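Local coordinates for protein trehalose-6-phosphate phosphatase (Candida albicans, PDB 5DXF) that belongs to glycosyltransferase family 20, of the GT-B clan, whose members have two Rossmann-like lobes, at residues F238-L252 / H267-E279. Residues are numbered along the deposited sequence; the frame is centred on the assembly and turned at random.
Sequences FRCLSKRSQLLDGML and HFISCCARVLGCE
Leu248 shows how one branched side chain can tie two helices together without a hydrogen bond between them. Its CD2 lies against the backbone of Cys271 and Cys272 in 267-274 and against Val275, 3.7 Å from CB of that residue, while CD1 turns to CB of Cys271 and to CE1 of Phe268, and CG meets SG of Cys272 at 4.0 Å. Leu252 and Leu276 reach toward each other tip to tip, CD1 to CD1 at 3.9 Å, and the same CD1 of Leu252 touches SG of Cys278 at 3.7 Å. At the other end, Val275 spreads its two methyls: CG1, anti to the backbone N (chi1 179°), packs on the aliphatic CG of Arg244, and CG2 meets the edge of the Phe238 ring.

Helices 244-251 and 262-274 precede and follow strand 256-259 in the chain, a strand of the large, mostly parallel sheet of this GT-B lobe; the axes of 244-251 and 267-274 approach to 10.5 Å with a crossing angle of -118°. Strands 284-287 and 290-296 of that sheet add Val285 and Ile292 against Leu252, and Val294 against Phe268.

Sulfur-aromatic contacts make up the second group. SG of Cys271 sits 4.4 Å from the centroid of the Phe238 ring, obliquely, and lies closest to CB of Phe238, at 3.5 Å. In the Met-aromatic pair, Met251 and Phe268 slide past each other in opposite directions, with SD of Met251 3.6 Å from CE1 of Phe268. Phe232 meets both phenylalanine rings, edge-to-face in the case of Phe268.

No hydrogen bond crosses between 238-252 and 267-279; within 238-252, NH1 of Arg244 makes a weak hydrogen bond to O of Arg239.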
loop_
_atom_site.group_PDB
_atom_site.type_symbol
_atom_site.label_atom_id
_atom_site.label_comp_id
_atom_site.label_asym_id
_atom_site.label_seq_id
_atom_site.Cartn_x
_atom_site.Cartn_y
_atom_site.Cartn_z
ATOM N N PHE A 238 9.433 -11.756 -14.361
ATOM C CA PHE A 238 10.566 -10.867 -14.143
ATOM C C PHE A 238 11.580 -10.910 -15.287
ATOM O O PHE A 238 12.264 -9.918 -15.550
ATOM C CB PHE A 238 11.264 -11.204 -12.820
ATOM C CG PHE A 238 12.285 -10.186 -12.405
ATOM C CD1 PHE A 238 11.891 -9.003 -11.802
ATOM C CD2 PHE A 238 13.636 -10.406 -12.627
ATOM C CE1 PHE A 238 12.823 -8.057 -11.426
ATOM C CE2 PHE A 238 14.575 -9.463 -12.252
ATOM C CZ PHE A 238 14.165 -8.287 -11.650
ATOM N N ARG A 239 11.651 -12.036 -15.976
ATOM C CA ARG A 239 12.585 -12.232 -17.072
ATOM C C ARG A 239 12.310 -11.280 -18.226
ATOM O O ARG A 239 13.186 -10.978 -19.014
ATOM C CB ARG A 239 12.546 -13.680 -17.552
ATOM C CG ARG A 239 13.237 -14.652 -16.615
ATOM C CD ARG A 239 14.058 -15.689 -17.349
ATOM N NE ARG A 239 13.232 -16.544 -18.186
ATOM C CZ ARG A 239 12.419 -17.482 -17.731
ATOM N NH1 ARG A 239 12.322 -17.704 -16.432
ATOM N NH2 ARG A 239 11.706 -18.198 -18.580
ATOM N N CYS A 240 11.077 -10.822 -18.325
ATOM C CA CYS A 240 10.653 -9.953 -19.401
ATOM C C CYS A 240 11.430 -8.664 -19.418
ATOM O O CYS A 240 11.656 -8.090 -20.462
ATOM C CB CYS A 240 9.172 -9.657 -19.275
ATOM S SG CYS A 240 8.156 -11.134 -19.275
ATOM N N LEU A 241 11.850 -8.227 -18.250
ATOM C CA LEU A 241 12.546 -6.973 -18.155
ATOM C C LEU A 241 13.898 -7.030 -18.832
ATOM O O LEU A 241 14.688 -7.921 -18.608
ATOM C CB LEU A 241 12.700 -6.575 -16.697
ATOM C CG LEU A 241 11.417 -6.347 -15.909
ATOM C CD1 LEU A 241 11.733 -6.180 -14.436
ATOM C CD2 LEU A 241 10.706 -5.122 -16.429
ATOM N N SER A 242 14.149 -6.032 -19.652
ATOM C CA SER A 242 15.395 -5.874 -20.355
ATOM C C SER A 242 16.555 -5.640 -19.405
ATOM O O SER A 242 17.665 -6.101 -19.639
ATOM C CB SER A 242 15.256 -4.740 -21.351
ATOM O OG SER A 242 13.924 -4.698 -21.814
ATOM N N LYS A 243 16.289 -4.897 -18.343
ATOM C CA LYS A 243 17.297 -4.540 -17.365
ATOM C C LYS A 243 17.301 -5.464 -16.158
ATOM O O LYS A 243 17.924 -5.177 -15.154
ATOM C CB LYS A 243 17.109 -3.095 -16.937
ATOM C CG LYS A 243 17.058 -2.126 -18.100
ATOM C CD LYS A 243 18.436 -1.890 -18.682
ATOM C CE LYS A 243 18.340 -1.150 -19.994
ATOM N NZ LYS A 243 19.607 -1.256 -20.756
ATOM N N ARG A 244 16.578 -6.562 -16.265
ATOM C CA ARG A 244 16.351 -7.489 -15.152
ATOM C C ARG A 244 17.580 -7.712 -14.262
ATOM O O ARG A 244 17.484 -7.680 -13.027
ATOM C CB ARG A 244 15.864 -8.833 -15.697
ATOM C CG ARG A 244 16.788 -9.435 -16.752
ATOM C CD ARG A 244 16.160 -10.608 -17.487
ATOM N NE ARG A 244 17.037 -11.107 -18.547
ATOM C CZ ARG A 244 16.687 -12.014 -19.455
ATOM N NH1 ARG A 244 15.468 -12.535 -19.449
ATOM N NH2 ARG A 244 17.560 -12.399 -20.376
ATOM N N SER A 245 18.726 -7.962 -14.871
ATOM C CA SER A 245 19.936 -8.170 -14.102
ATOM C C SER A 245 20.333 -6.933 -13.320
ATOM O O SER A 245 20.713 -7.030 -12.159
ATOM C CB SER A 245 21.076 -8.629 -14.999
ATOM O OG SER A 245 21.168 -7.832 -16.157
ATOM N N GLN A 246 20.259 -5.763 -13.934
ATOM C CA GLN A 246 20.590 -4.562 -13.184
ATOM C C GLN A 246 19.633 -4.316 -12.015
ATOM O O GLN A 246 20.065 -3.896 -10.960
ATOM C CB GLN A 246 20.757 -3.325 -14.068
ATOM C CG GLN A 246 20.130 -3.417 -15.438
ATOM C CD GLN A 246 20.752 -4.483 -16.290
ATOM O OE1 GLN A 246 20.651 -5.660 -15.978
ATOM N NE2 GLN A 246 21.393 -4.079 -17.375
ATOM N N LEU A 247 18.343 -4.572 -12.193
ATOM C CA LEU A 247 17.409 -4.400 -11.091
ATOM C C LEU A 247 17.649 -5.379 -9.949
ATOM O O LEU A 247 17.735 -4.989 -8.796
ATOM C CB LEU A 247 15.980 -4.553 -11.597
ATOM C CG LEU A 247 15.569 -3.627 -12.727
ATOM C CD1 LEU A 247 14.579 -4.307 -13.647
ATOM C CD2 LEU A 247 14.974 -2.363 -12.154
ATOM N N LEU A 248 17.816 -6.644 -10.292
ATOM C CA LEU A 248 18.189 -7.670 -9.320
ATOM C C LEU A 248 19.515 -7.368 -8.603
ATOM O O LEU A 248 19.606 -7.417 -7.361
ATOM C CB LEU A 248 18.290 -9.014 -10.028
ATOM C CG LEU A 248 17.653 -10.211 -9.338
ATOM C CD1 LEU A 248 16.203 -9.921 -9.006
ATOM C CD2 LEU A 248 17.757 -11.422 -10.236
ATOM N N ASP A 249 20.542 -7.092 -9.413
ATOM C CA ASP A 249 21.823 -6.570 -8.935
ATOM C C ASP A 249 21.535 -5.504 -7.904
ATOM O O ASP A 249 21.715 -5.740 -6.711
ATOM C CB ASP A 249 22.645 -5.994 -10.092
ATOM C CG ASP A 249 24.003 -5.489 -9.666
ATOM O OD1 ASP A 249 24.851 -6.307 -9.243
ATOM O OD2 ASP A 249 24.226 -4.267 -9.791
ATOM N N GLY A 250 21.041 -4.364 -8.390
ATOM C CA GLY A 250 20.623 -3.233 -7.575
ATOM C C GLY A 250 20.062 -3.607 -6.221
ATOM O O GLY A 250 20.520 -3.113 -5.192
ATOM N N MET A 251 19.092 -4.514 -6.217
ATOM C CA MET A 251 18.463 -4.936 -4.972
ATOM C C MET A 251 19.422 -5.702 -4.069
ATOM O O MET A 251 19.317 -5.624 -2.841
ATOM C CB MET A 251 17.226 -5.789 -5.257
ATOM C CG MET A 251 16.071 -5.019 -5.873
ATOM S SD MET A 251 14.580 -6.024 -6.069
ATOM C CE MET A 251 14.688 -6.449 -7.808
ATOM N N LEU A 252 20.365 -6.430 -4.661
ATOM C CA LEU A 252 21.256 -7.281 -3.867
ATOM C C LEU A 252 22.278 -6.560 -2.997
ATOM O O LEU A 252 23.129 -7.202 -2.388
ATOM C CB LEU A 252 22.003 -8.240 -4.784
ATOM C CG LEU A 252 21.158 -9.445 -5.190
ATOM C CD1 LEU A 252 21.947 -10.376 -6.090
ATOM C CD2 LEU A 252 20.664 -10.166 -3.948
ATOM N N HIS A 267 9.720 -15.830 -4.727
ATOM C CA HIS A 267 9.884 -15.376 -6.105
ATOM C C HIS A 267 11.169 -14.581 -6.300
ATOM O O HIS A 267 11.849 -14.730 -7.316
ATOM C CB HIS A 267 8.683 -14.537 -6.537
ATOM C CG HIS A 267 7.421 -15.328 -6.686
ATOM N ND1 HIS A 267 6.173 -14.747 -6.680
ATOM C CD2 HIS A 267 7.221 -16.657 -6.844
ATOM C CE1 HIS A 267 5.255 -15.686 -6.826
ATOM N NE2 HIS A 267 5.863 -16.852 -6.930
ATOM N N PHE A 268 11.495 -13.734 -5.328
ATOM C CA PHE A 268 12.719 -12.949 -5.402
ATOM C C PHE A 268 13.938 -13.855 -5.349
ATOM O O PHE A 268 14.885 -13.675 -6.116
ATOM C CB PHE A 268 12.779 -11.924 -4.273
ATOM C CG PHE A 268 14.055 -11.134 -4.244
ATOM C CD1 PHE A 268 14.237 -10.060 -5.097
ATOM C CD2 PHE A 268 15.073 -11.465 -3.365
ATOM C CE1 PHE A 268 15.407 -9.332 -5.075
ATOM C CE2 PHE A 268 16.246 -10.741 -3.338
ATOM C CZ PHE A 268 16.412 -9.671 -4.195
ATOM N N ILE A 269 13.907 -14.824 -4.438
ATOM C CA ILE A 269 14.987 -15.799 -4.320
ATOM C C ILE A 269 15.191 -16.566 -5.626
ATOM O O ILE A 269 16.319 -16.656 -6.140
ATOM C CB ILE A 269 14.711 -16.786 -3.167
ATOM C CG1 ILE A 269 14.863 -16.064 -1.826
ATOM C CG2 ILE A 269 15.639 -17.983 -3.250
ATOM C CD1 ILE A 269 14.385 -16.853 -0.649
ATOM N N SER A 270 14.088 -17.019 -6.205
ATOM C CA SER A 270 14.115 -17.747 -7.460
ATOM C C SER A 270 14.670 -16.901 -8.580
ATOM O O SER A 270 15.446 -17.365 -9.385
ATOM C CB SER A 270 12.711 -18.184 -7.831
ATOM O OG SER A 270 12.714 -19.520 -8.275
ATOM N N CYS A 271 14.265 -15.649 -8.618
ATOM C CA CYS A 271 14.812 -14.679 -9.566
ATOM C C CYS A 271 16.320 -14.520 -9.423
ATOM O O CYS A 271 17.045 -14.531 -10.417
ATOM C CB CYS A 271 14.141 -13.317 -9.392
ATOM S SG CYS A 271 12.540 -13.136 -10.201
ATOM N N CYS A 272 16.783 -14.364 -8.188
ATOM C CA CYS A 272 18.208 -14.206 -7.920
ATOM C C CYS A 272 19.003 -15.428 -8.367
ATOM O O CYS A 272 20.120 -15.294 -8.865
ATOM C CB CYS A 272 18.453 -13.933 -6.434
ATOM S SG CYS A 272 18.109 -12.236 -5.921
ATOM N N ALA A 273 18.434 -16.617 -8.205
ATOM C CA ALA A 273 19.149 -17.819 -8.629
ATOM C C ALA A 273 19.113 -18.032 -10.149
ATOM O O ALA A 273 20.054 -18.583 -10.720
ATOM C CB ALA A 273 18.597 -19.043 -7.915
ATOM N N ARG A 274 18.038 -17.605 -10.807
ATOM C CA ARG A 274 17.866 -17.903 -12.233
ATOM C C ARG A 274 18.437 -16.827 -13.158
ATOM O O ARG A 274 19.171 -17.137 -14.095
ATOM C CB ARG A 274 16.382 -18.133 -12.550
ATOM C CG ARG A 274 15.761 -19.276 -11.760
ATOM C CD ARG A 274 14.708 -20.045 -12.549
ATOM N NE ARG A 274 13.977 -20.958 -11.674
ATOM C CZ ARG A 274 12.705 -20.805 -11.322
ATOM N NH1 ARG A 274 12.001 -19.786 -11.790
ATOM N NH2 ARG A 274 12.130 -21.682 -10.510
ATOM N N VAL A 275 18.095 -15.569 -12.902
ATOM C CA VAL A 275 18.587 -14.465 -13.720
ATOM C C VAL A 275 20.070 -14.204 -13.445
ATOM O O VAL A 275 20.860 -14.001 -14.369
ATOM C CB VAL A 275 17.775 -13.180 -13.467
ATOM C CG1 VAL A 275 18.311 -12.030 -14.294
ATOM C CG2 VAL A 275 16.301 -13.420 -13.769
ATOM N N LEU A 276 20.444 -14.216 -12.169
ATOM C CA LEU A 276 21.843 -14.082 -11.775
ATOM C C LEU A 276 22.402 -15.420 -11.297
ATOM O O LEU A 276 21.647 -16.320 -10.933
ATOM C CB LEU A 276 21.997 -13.015 -10.687
ATOM C CG LEU A 276 21.914 -11.555 -11.141
ATOM C CD1 LEU A 276 22.136 -10.589 -9.984
ATOM C CD2 LEU A 276 22.916 -11.293 -12.252
ATOM N N GLY A 277 23.725 -15.544 -11.301
ATOM C CA GLY A 277 24.385 -16.782 -10.921
ATOM C C GLY A 277 24.349 -17.051 -9.427
ATOM O O GLY A 277 24.691 -18.146 -8.978
ATOM N N CYS A 278 23.916 -16.047 -8.668
ATOM C CA CYS A 278 23.939 -16.064 -7.202
ATOM C C CYS A 278 23.334 -17.326 -6.589
ATOM O O CYS A 278 22.293 -17.808 -7.033
ATOM C CB CYS A 278 23.205 -14.838 -6.665
ATOM S SG CYS A 278 23.520 -13.336 -7.611
ATOM N N GLU A 279 23.997 -17.853 -5.564
ATOM C CA GLU A 279 23.571 -19.091 -4.924
ATOM C C GLU A 279 22.654 -18.823 -3.733
ATOM O O GLU A 279 22.956 -17.980 -2.884
ATOM C CB GLU A 279 24.788 -19.904 -4.486
ATOM C CG GLU A 279 24.506 -21.377 -4.345
ATOM C CD GLU A 279 25.761 -22.195 -4.164
ATOM O OE1 GLU A 279 26.837 -21.607 -3.922
ATOM O OE2 GLU A 279 25.665 -23.431 -4.273
#